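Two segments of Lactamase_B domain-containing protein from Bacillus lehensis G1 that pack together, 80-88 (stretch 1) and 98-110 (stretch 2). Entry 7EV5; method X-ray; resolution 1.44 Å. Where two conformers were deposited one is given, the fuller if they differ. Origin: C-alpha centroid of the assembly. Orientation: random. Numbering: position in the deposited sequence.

Stretch 1 (80-88) ERHWLEDPA
Stretch 2 (98-110) RPITTAKPADHLL

Only one direct hydrogen bond crosses between these two stretches, although they bury 550 Å² between them: Thr102 N donates to Leu84 O at 2.9 Å, with an N-H...O angle of 162°. The same carbonyl also receives a CA-H...O contact, Thr101 CA to Leu84 O at 3.2 Å, so one acceptor serves two successive residues of the extended partner.

The chain directions follow from the register. Arg81 lies nearest Ala106 (CA to CA 6.9 Å), Glu85 nearest Thr101 (CA to CA 4.8 Å) and Pro87 nearest Pro99 (CA to CA 5.0 Å), so the segments run antiparallel. In stretch 1, residues 81-84 take helical angles, from -60/-32 at Arg81 to -61/-41 at Leu84, without the regular bonds; Trp83 N to Glu80 O at 2.8 Å secures the turn. Asp86 then opens to -120/105, and its OD1 accepts from Ala88 N at 3.0 Å. Stretch 2 is mostly extended, with Thr101 at -152/161 and Thr102 at -91/168, bends at Ala103 (-99/-7) and Asp107 (-101/1), and becomes strand at 108-110.

Where the backbones are farther apart, at the Arg81 end, a water fills in. It donates to Arg81 O at 2.8 Å and accepts from Ala106 N at 2.8 Å, satisfying two polar groups that do not meet directly.

Leu84, buried in the m,t rotamer, is the main apolar piece. Its CD1 reaches Ala106 CB at 4.0 Å, while its CB lies 3.3 Å from Thr102 OG1. Thr102, chi1 p, turns that hydroxyl back to its own stretch, OG1 donating to Lys104 O at 2.8 Å; this bond spans the bend at Ala103.

Glu85 (m, t, chi3 -77°) lays its aliphatic stem along the bend, CG 3.6 Å from Thr102 O. Its carboxylate makes no salt bridge across the contact: OE1 stops 3.5 Å from Pro105 CB, and Pro105 N, also 3.5 Å from OE1, has no hydrogen to share.

At the other end, Pro87 points toward stretch 2, its CB meeting Pro99 CB at 3.5 Å. Both rings are C-gamma endo. Thr101, chi1 p, points back toward stretch 1 and sets CG2 3.6 Å from Pro87 CD and equally far from Glu85 O. At the strand end, Leu109 (m,t) brings CD2 to 3.9 Å from Arg81 CB; Arg81 (p,t,t) leads its guanidinium away, leaving only its stem to pack.

The rule is economical: one central backbone bond joins Leu84 to Thr102, a water spans the wider gap, and methyls, methylenes and proline rings fill the rest.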

ATOM      1  N   GLU A  80      -0.025   7.955  10.754  1.00 10.80           N
ATOM      2  CA  GLU A  80       1.306   7.360  10.712  1.00  9.82           C
ATOM      3  C   GLU A  80       2.381   8.342  10.253  1.00  9.73           C
ATOM      4  O   GLU A  80       3.473   7.923   9.871  1.00 10.30           O
ATOM      5  CB  GLU A  80       1.300   6.090   9.852  1.00  9.95           C
ATOM      6  CG  GLU A  80       0.525   4.959  10.520  1.00  9.49           C
ATOM      7  CD  GLU A  80       0.355   3.740   9.633  1.00  8.41           C
ATOM      8  OE1 GLU A  80       1.113   3.587   8.661  1.00 10.01           O
ATOM      9  OE2 GLU A  80      -0.547   2.933   9.914  1.00 10.31           O
ATOM     10  N   ARG A  81       2.103   9.648  10.324  1.00 12.25           N
ATOM     11  CA  ARG A  81       3.038  10.639   9.794  1.00 11.55           C
ATOM     12  C   ARG A  81       4.405  10.583  10.466  1.00 12.09           C
ATOM     13  O   ARG A  81       5.417  10.871   9.818  1.00 13.16           O
ATOM     14  CB  ARG A  81       2.433  12.044   9.898  1.00 11.31           C
ATOM     15  CG  ARG A  81       2.253  12.592  11.319  1.00 13.70           C
ATOM     16  CD  ARG A  81       1.714  14.042  11.272  1.00 14.73           C
ATOM     17  NE  ARG A  81       1.307  14.547  12.581  1.00 13.06           N
ATOM     18  CZ  ARG A  81       2.073  15.276  13.386  1.00 24.59           C
ATOM     19  NH1 ARG A  81       3.318  15.585  13.036  1.00 28.01           N
ATOM     20  NH2 ARG A  81       1.588  15.681  14.553  1.00 26.27           N
ATOM     21  N   HIS A  82       4.462  10.214  11.749  1.00 11.22           N
ATOM     22  CA  HIS A  82       5.739  10.098  12.440  1.00 13.69           C
ATOM     23  C   HIS A  82       6.470   8.803  12.127  1.00 13.34           C
ATOM     24  O   HIS A  82       7.645   8.673  12.490  1.00 13.35           O
ATOM     25  CB  HIS A  82       5.533  10.148  13.957  1.00 16.54           C
ATOM     26  CG  HIS A  82       4.938  11.429  14.452  1.00 15.20           C
ATOM     27  ND1 HIS A  82       5.540  12.653  14.254  1.00 24.88           N
ATOM     28  CD2 HIS A  82       3.795  11.674  15.133  1.00 19.92           C
ATOM     29  CE1 HIS A  82       4.791  13.598  14.795  1.00 22.69           C
ATOM     30  NE2 HIS A  82       3.730  13.031  15.336  1.00 25.17           N
ATOM     31  N   TRP A  83       5.813   7.842  11.481  1.00 11.94           N
ATOM     32  CA  TRP A  83       6.410   6.519  11.332  1.00 11.47           C
ATOM     33  C   TRP A  83       7.511   6.477  10.283  1.00 12.31           C
ATOM     34  O   TRP A  83       8.404   5.629  10.371  1.00 12.40           O
ATOM     35  CB  TRP A  83       5.339   5.501  10.944  1.00 10.50           C
ATOM     36  CG  TRP A  83       4.409   5.138  12.055  1.00 12.51           C
ATOM     37  CD1 TRP A  83       4.094   5.886  13.152  1.00 12.75           C
ATOM     38  CD2 TRP A  83       3.660   3.933  12.160  1.00 11.03           C
ATOM     39  NE1 TRP A  83       3.189   5.213  13.944  1.00 12.22           N
ATOM     40  CE2 TRP A  83       2.915   4.002  13.361  1.00 10.43           C
ATOM     41  CE3 TRP A  83       3.559   2.796  11.365  1.00 11.73           C
ATOM     42  CZ2 TRP A  83       2.066   2.967  13.775  1.00 11.67           C
ATOM     43  CZ3 TRP A  83       2.717   1.769  11.780  1.00 12.10           C
ATOM     44  CH2 TRP A  83       1.982   1.869  12.977  1.00 12.65           C
ATOM     45  N   LEU A  84       7.467   7.353   9.276  1.00 11.19           N
ATOM     46  CA  LEU A  84       8.443   7.277   8.193  1.00 11.47           C
ATOM     47  C   LEU A  84       9.860   7.462   8.717  1.00 12.52           C
ATOM     48  O   LEU A  84      10.788   6.766   8.291  1.00 12.30           O
ATOM     49  CB  LEU A  84       8.140   8.349   7.147  1.00 11.20           C
ATOM     50  CG  LEU A  84       6.871   8.134   6.322  1.00 11.35           C
ATOM     51  CD1 LEU A  84       6.725   9.304   5.356  1.00 13.74           C
ATOM     52  CD2 LEU A  84       6.870   6.802   5.575  1.00 13.42           C
ATOM     53  N   GLU A  85      10.040   8.394   9.643  1.00 12.04           N
ATOM     54  CA  GLU A  85      11.363   8.805  10.075  1.00 12.74           C
ATOM     55  C   GLU A  85      11.762   8.214  11.412  1.00 16.23           C
ATOM     56  O   GLU A  85      12.860   8.504  11.896  1.00 17.08           O
ATOM     57  CB  GLU A  85      11.412  10.332  10.165  1.00 12.09           C
ATOM     58  CG  GLU A  85      11.290  11.026   8.825  1.00 15.40           C
ATOM     59  CD  GLU A  85      10.958  12.489   8.969  1.00 17.87           C
ATOM     60  OE1 GLU A  85       9.788  12.802   9.250  1.00 17.82           O
ATOM     61  OE2 GLU A  85      11.873  13.325   8.815  1.00 20.95           O
ATOM     62  N   ASP A  86      10.899   7.414  12.028  1.00 13.65           N
ATOM     63  CA  ASP A  86      11.149   6.868  13.362  1.00 14.48           C
ATOM     64  C   ASP A  86      11.164   5.347  13.294  1.00 13.96           C
ATOM     65  O   ASP A  86      10.095   4.708  13.211  1.00 12.35           O
ATOM     66  CB  ASP A  86      10.097   7.372  14.346  1.00 13.54           C
ATOM     67  CG  ASP A  86      10.465   7.105  15.788  1.00 15.90           C
ATOM     68  OD1 ASP A  86      11.261   6.178  16.030  1.00 17.26           O
ATOM     69  OD2 ASP A  86       9.949   7.826  16.675  1.00 16.41           O
ATOM     70  N   PRO A  87      12.348   4.725  13.355  1.00 12.75           N
ATOM     71  CA  PRO A  87      12.429   3.262  13.247  1.00 13.28           C
ATOM     72  C   PRO A  87      11.877   2.539  14.455  1.00 14.09           C
ATOM     73  O   PRO A  87      11.628   1.332  14.365  1.00 14.25           O
ATOM     74  CB  PRO A  87      13.932   3.009  13.091  1.00 15.31           C
ATOM     75  CG  PRO A  87      14.563   4.128  13.882  1.00 13.15           C
ATOM     76  CD  PRO A  87      13.643   5.332  13.731  1.00 13.85           C
ATOM     77  N   ALA A  88      11.687   3.233  15.577  1.00 14.15           N
ATOM     78  CA  ALA A  88      11.026   2.646  16.737  1.00 14.17           C
ATOM     79  C   ALA A  88       9.520   2.541  16.561  1.00 15.97           C
ATOM     80  O   ALA A  88       8.867   1.819  17.323  1.00 19.68           O
ATOM     81  CB  ALA A  88      11.331   3.459  17.995  1.00 16.41           C
ATOM     82  N   ARG A  98      17.371  -3.556  12.894  1.00 17.10           N
ATOM     83  CA  ARG A  98      18.082  -2.498  12.199  1.00 14.73           C
ATOM     84  C   ARG A  98      17.075  -1.422  11.834  1.00 16.62           C
ATOM     85  O   ARG A  98      15.905  -1.728  11.570  1.00 14.54           O
ATOM     86  CB  ARG A  98      18.726  -3.013  10.903  1.00 16.98           C
ATOM     87  CG  ARG A  98      19.384  -4.380  11.022  1.00 19.54           C
ATOM     88  CD  ARG A  98      20.085  -4.747   9.731  1.00 20.76           C
ATOM     89  NE  ARG A  98      20.694  -6.071   9.784  1.00 27.47           N
ATOM     90  CZ  ARG A  98      21.894  -6.321  10.293  1.00 22.95           C
ATOM     91  NH1 ARG A  98      22.612  -5.331  10.813  1.00 24.21           N
ATOM     92  NH2 ARG A  98      22.376  -7.558  10.288  1.00 29.10           N
ATOM     93  N   PRO A  99      17.494  -0.157  11.810  1.00 13.86           N
ATOM     94  CA  PRO A  99      16.558   0.934  11.522  1.00 15.03           C
ATOM     95  C   PRO A  99      16.399   1.164  10.029  1.00 15.66           C
ATOM     96  O   PRO A  99      17.364   1.158   9.261  1.00 17.53           O
ATOM     97  CB  PRO A  99      17.238   2.145  12.175  1.00 20.02           C
ATOM     98  CG  PRO A  99      18.708   1.842  12.058  1.00 17.36           C
ATOM     99  CD  PRO A  99      18.829   0.339  12.193  1.00 18.39           C
ATOM    100  N   ILE A 100      15.142   1.344   9.621  1.00 15.12           N
ATOM    101  CA  ILE A 100      14.782   1.718   8.260  1.00 13.74           C
ATOM    102  C   ILE A 100      13.920   2.962   8.365  1.00 15.27           C
ATOM    103  O   ILE A 100      12.981   2.998   9.168  1.00 16.87           O
ATOM    104  CB  ILE A 100      14.026   0.580   7.553  1.00 15.48           C
ATOM    105  CG1 ILE A 100      14.972  -0.612   7.364  1.00 14.43           C
ATOM    106  CG2 ILE A 100      13.480   1.052   6.210  1.00 19.40           C
ATOM    107  CD1 ILE A 100      14.308  -1.873   6.911  1.00 21.46           C
ATOM    108  N   THR A 101      14.263   3.996   7.598  1.00 15.96           N
ATOM    109  CA  THR A 101      13.603   5.288   7.715  1.00 16.29           C
ATOM    110  C   THR A 101      13.662   6.016   6.381  1.00 18.17           C
ATOM    111  O   THR A 101      14.488   5.709   5.513  1.00 20.48           O
ATOM    112  CB  THR A 101      14.325   6.198   8.713  1.00 17.72           C
ATOM    113  OG1 THR A 101      15.695   6.320   8.319  1.00 20.51           O
ATOM    114  CG2 THR A 101      14.239   5.671  10.146  1.00 22.83           C
ATOM    115  N   THR A 102      12.783   7.003   6.235  1.00 15.16           N
ATOM    116  CA  THR A 102      12.984   8.051   5.248  1.00 14.94           C
ATOM    117  C   THR A 102      13.737   9.207   5.894  1.00 15.31           C
ATOM    118  O   THR A 102      13.892   9.279   7.116  1.00 17.77           O
ATOM    119  CB  THR A 102      11.652   8.556   4.681  1.00 12.09           C
ATOM    120  OG1 THR A 102      10.932   9.237   5.714  1.00 14.05           O
ATOM    121  CG2 THR A 102      10.817   7.407   4.129  1.00 14.41           C
ATOM    122  N   ALA A 103      14.215  10.119   5.048  1.00 14.96           N
ATOM    123  CA  ALA A 103      14.927  11.300   5.513  1.00 14.65           C
ATOM    124  C   ALA A 103      14.041  12.538   5.569  1.00 19.53           C
ATOM    125  O   ALA A 103      14.474  13.576   6.082  1.00 19.50           O
ATOM    126  CB  ALA A 103      16.142  11.573   4.622  1.00 18.11           C
ATOM    127  N   LYS A 104      12.813  12.445   5.068  1.00 16.02           N
ATOM    128  CA  LYS A 104      11.868  13.544   4.984  1.00 18.03           C
ATOM    129  C   LYS A 104      10.482  12.996   5.280  1.00 14.63           C
ATOM    130  O   LYS A 104      10.192  11.841   4.943  1.00 14.06           O
ATOM    131  CB  LYS A 104      11.847  14.127   3.560  1.00 17.49           C
ATOM    132  CG  LYS A 104      13.129  14.828   3.129  1.00 23.96           C
ATOM    133  CD  LYS A 104      13.017  15.309   1.688  1.00 23.17           C
ATOM    134  CE  LYS A 104      14.281  16.023   1.233  1.00 29.54           C
ATOM    135  NZ  LYS A 104      14.159  16.560  -0.153  1.00 28.32           N
ATOM    136  N   PRO A 105       9.615  13.790   5.907  1.00 12.83           N
ATOM    137  CA  PRO A 105       8.224  13.361   6.109  1.00 13.84           C
ATOM    138  C   PRO A 105       7.465  13.327   4.789  1.00 12.28           C
ATOM    139  O   PRO A 105       7.926  13.811   3.751  1.00 13.32           O
ATOM    140  CB  PRO A 105       7.645  14.425   7.048  1.00 14.62           C
ATOM    141  CG  PRO A 105       8.492  15.649   6.815  1.00 16.49           C
ATOM    142  CD  PRO A 105       9.876  15.131   6.469  1.00 15.39           C
ATOM    143  N   ALA A 106       6.269  12.743   4.843  1.00 12.08           N
ATOM    144  CA  ALA A 106       5.393  12.751   3.681  1.00 11.98           C
ATOM    145  C   ALA A 106       5.024  14.187   3.340  1.00 11.44           C
ATOM    146  O   ALA A 106       4.917  15.045   4.223  1.00 14.02           O
ATOM    147  CB  ALA A 106       4.115  11.956   3.975  1.00 13.44           C
ATOM    148  N   ASP A 107       4.830  14.453   2.050  1.00 11.85           N
ATOM    149  CA  ASP A 107       4.453  15.819   1.712  0.52 13.15           C
ATOM    150  C   ASP A 107       2.969  15.987   1.437  1.00 14.29           C
ATOM    151  O   ASP A 107       2.530  17.125   1.217  1.00 12.20           O
ATOM    152  CB  ASP A 107       5.348  16.451   0.632  0.52 13.25           C
ATOM    153  CG  ASP A 107       5.461  15.601  -0.603  0.52 13.60           C
ATOM    154  OD1 ASP A 107       6.381  15.845  -1.412  0.52 20.80           O
ATOM    155  OD2 ASP A 107       4.622  14.709  -0.770  0.52 14.83           O
ATOM    156  N   HIS A 108       2.182  14.924   1.545  1.00 10.67           N
ATOM    157  CA  HIS A 108       0.731  14.988   1.480  1.00 10.19           C
ATOM    158  C   HIS A 108       0.207  14.042   2.547  1.00 11.31           C
ATOM    159  O   HIS A 108       0.590  12.868   2.560  1.00 10.98           O
ATOM    160  CB  HIS A 108       0.229  14.526   0.106  1.00 13.24           C
ATOM    161  CG  HIS A 108       0.404  15.540  -0.983  1.00 13.49           C
ATOM    162  ND1 HIS A 108       1.597  15.739  -1.644  1.00 18.00           N
ATOM    163  CD2 HIS A 108      -0.482  16.401  -1.536  1.00 13.11           C
ATOM    164  CE1 HIS A 108       1.437  16.688  -2.554  1.00 14.08           C
ATOM    165  NE2 HIS A 108       0.184  17.097  -2.512  1.00 18.18           N
ATOM    166  N   LEU A 109      -0.650  14.534   3.438  1.00 11.44           N
ATOM    167  CA  LEU A 109      -1.170  13.743   4.549  1.00 10.84           C
ATOM    168  C   LEU A 109      -2.669  13.530   4.378  1.00 12.58           C
ATOM    169  O   LEU A 109      -3.436  14.501   4.294  1.00 15.03           O
ATOM    170  CB  LEU A 109      -0.883  14.394   5.898  1.00 11.29           C
ATOM    171  CG  LEU A 109       0.591  14.564   6.246  1.00 11.57           C
ATOM    172  CD1 LEU A 109       0.740  15.328   7.560  1.00 10.97           C
ATOM    173  CD2 LEU A 109       1.271  13.213   6.334  1.00 12.62           C
ATOM    174  N   LEU A 110      -3.075  12.260   4.351  1.00  9.90           N
ATOM    175  CA  LEU A 110      -4.469  11.867   4.215  1.00 10.20           C
ATOM    176  C   LEU A 110      -5.170  11.841   5.570  1.00 11.87           C
ATOM    177  O   LEU A 110      -4.557  11.578   6.611  1.00 12.26           O
ATOM    178  CB  LEU A 110      -4.553  10.474   3.580  1.00 11.05           C
ATOM    179  CG  LEU A 110      -4.001  10.392   2.155  1.00 13.66           C
ATOM    180  CD1 LEU A 110      -3.684   8.947   1.788  1.00 16.76           C
ATOM    181  CD2 LEU A 110      -4.958  11.017   1.162  1.00 18.17           C
TER
HETATM  182  O   HOH W   1       5.061  12.207   7.358  1.00 15.97           O